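Local coordinates for protein putative N-acetylmuramoyl-L-alanine amidase (Enterococcus phage phiM1EF22, PDB 7D55) that probably binds the enterococcal cell wall as the tetrameric cell-binding domain of a phage lysin, a putative N-acetylmuramoyl-L-alanine amidase, at residues A[59-62]-A[63-66]. Sequence-based numbering, arbitrary orientation.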
loop_
_atom_site.group_PDB
_atom_site.type_symbol
_atom_site.label_atom_id
_atom_site.label_comp_id
_atom_site.label_asym_id
_atom_site.label_seq_id
_atom_site.Cartn_x
_atom_site.Cartn_y
_atom_site.Cartn_z
ATOM N N PHE A 59 14.113 11.051 5.067
ATOM C CA PHE A 59 13.786 12.384 4.580
ATOM C C PHE A 59 14.887 12.823 3.631
ATOM O O PHE A 59 16.076 12.679 3.939
ATOM C CB PHE A 59 13.674 13.378 5.751
ATOM C CG PHE A 59 13.504 14.823 5.326
ATOM C CD1 PHE A 59 12.310 15.262 4.762
ATOM C CD2 PHE A 59 14.527 15.739 5.508
ATOM C CE1 PHE A 59 12.141 16.592 4.373
ATOM C CE2 PHE A 59 14.369 17.078 5.121
ATOM C CZ PHE A 59 13.174 17.503 4.553
ATOM N N TYR A 60 14.504 13.333 2.469
ATOM C CA TYR A 60 15.462 13.877 1.526
ATOM C C TYR A 60 15.291 15.386 1.542
ATOM O O TYR A 60 14.209 15.896 1.226
ATOM C CB TYR A 60 15.220 13.314 0.133
ATOM C CG TYR A 60 15.492 11.834 0.032
ATOM C CD1 TYR A 60 14.505 10.913 0.349
ATOM C CD2 TYR A 60 16.735 11.358 -0.372
ATOM C CE1 TYR A 60 14.737 9.562 0.261
ATOM C CE2 TYR A 60 16.975 10.002 -0.476
ATOM C CZ TYR A 60 15.974 9.108 -0.152
ATOM O OH TYR A 60 16.197 7.751 -0.254
ATOM N N SER A 61 16.337 16.088 1.947
ATOM C CA SER A 61 16.291 17.534 2.003
ATOM C C SER A 61 16.730 18.105 0.662
ATOM O O SER A 61 17.158 17.383 -0.246
ATOM C CB SER A 61 17.199 18.045 3.115
ATOM O OG SER A 61 18.533 18.127 2.651
ATOM N N GLN A 62 16.671 19.434 0.552
ATOM C CA GLN A 62 17.123 20.099 -0.665
ATOM C C GLN A 62 18.631 20.041 -0.861
ATOM O O GLN A 62 19.111 20.430 -1.928
ATOM C CB GLN A 62 16.660 21.551 -0.685
ATOM C CG GLN A 62 15.158 21.709 -0.870
ATOM C CD GLN A 62 14.763 23.166 -0.912
ATOM O OE1 GLN A 62 15.316 23.933 -1.692
ATOM N NE2 GLN A 62 13.807 23.558 -0.067
ATOM N N LYS A 63 19.391 19.603 0.143
ATOM C CA LYS A 63 20.804 19.331 -0.084
ATOM C C LYS A 63 20.985 18.150 -1.031
ATOM O O LYS A 63 21.882 18.165 -1.883
ATOM C CB LYS A 63 21.499 19.083 1.256
ATOM C CG LYS A 63 22.982 18.789 1.150
ATOM C CD LYS A 63 23.635 18.731 2.525
ATOM C CE LYS A 63 25.146 18.524 2.413
ATOM N NZ LYS A 63 25.469 17.327 1.579
ATOM N N GLU A 64 20.121 17.136 -0.920
ATOM C CA GLU A 64 20.200 15.896 -1.690
ATOM C C GLU A 64 19.414 15.970 -3.001
ATOM O O GLU A 64 19.905 15.554 -4.058
ATOM C CB GLU A 64 19.647 14.735 -0.853
ATOM C CG GLU A 64 20.490 14.311 0.341
ATOM C CD GLU A 64 20.206 15.119 1.597
ATOM O OE1 GLU A 64 21.172 15.637 2.201
ATOM O OE2 GLU A 64 19.022 15.224 1.990
ATOM N N TRP A 65 18.177 16.455 -2.945
ATOM C CA TRP A 65 17.286 16.470 -4.099
ATOM C C TRP A 65 16.888 17.911 -4.366
ATOM O O TRP A 65 16.269 18.547 -3.510
ATOM C CB TRP A 65 16.023 15.658 -3.815
ATOM C CG TRP A 65 16.177 14.170 -3.720
ATOM C CD1 TRP A 65 17.332 13.440 -3.722
ATOM C CD2 TRP A 65 15.106 13.232 -3.612
ATOM N NE1 TRP A 65 17.038 12.092 -3.616
ATOM C CE2 TRP A 65 15.677 11.942 -3.549
ATOM C CE3 TRP A 65 13.720 13.360 -3.556
ATOM C CZ2 TRP A 65 14.899 10.787 -3.438
ATOM C CZ3 TRP A 65 12.951 12.221 -3.448
ATOM C CH2 TRP A 65 13.541 10.948 -3.387
ATOM N N ASN A 66 17.217 18.417 -5.551
ATOM C CA ASN A 66 16.944 19.813 -5.881
ATOM C C ASN A 66 16.901 19.937 -7.401
ATOM O O ASN A 66 16.949 18.934 -8.119
ATOM C CB ASN A 66 17.993 20.715 -5.226
ATOM C CG ASN A 66 19.396 20.285 -5.567
ATOM O OD1 ASN A 66 19.751 20.189 -6.739
ATOM N ND2 ASN A 66 20.204 20.011 -4.547
HETATM O O HOH W 1 18.226 14.281 4.759
#
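The Y60 side chain lies across one face of the W65 indole. CB sits over the five-membered ring, 3.9 Å from its centroid and close to the ring normal, a CH-pi contact. Beyond it, CG reaches the middle of the indole face; CD2 lies 3.3 Å from W65 NE1, CE2 stands 3.7 Å from W65 CZ2, CD1 lies near CZ2 and CH2, and CE1 and CZ also have CZ2 as their nearest indole atom. With planes only 16° apart and the centroid of the six-membered ring 4.1 Å from that of the phenol, this is an offset stack. The tip, OH, hydrogen-bonds D47 of the second subunit, so Y60 also belongs to the tetramer interface. W65 also packs on Y72 and L75 of helix 71-78, which follows this loop.

Between the two rings the chain leaves the short strand 59-60, which pairs with strand 3-9 and is outermost in this chain's sheet, through an ST turn at S61. Its OG accepts K63 N at 3.0 Å, while S61 O takes two donors: W65 N in a nearly straight bond (3.0 Å, 174° at the hydrogen) and E64 N from well above the carbonyl plane. A bend at chi2 (86°) folds the E64 carboxylate back, and OE2 receives S61 N at 2.8 Å nearly along the C-O direction. A water donates to both OE2 and F59 O, tying the carboxylate to the strand. N66 ND2 donates to Q62 O at 2.9 Å, with the acceptor in the plane of the amide, whose OD1 accepts N68 N.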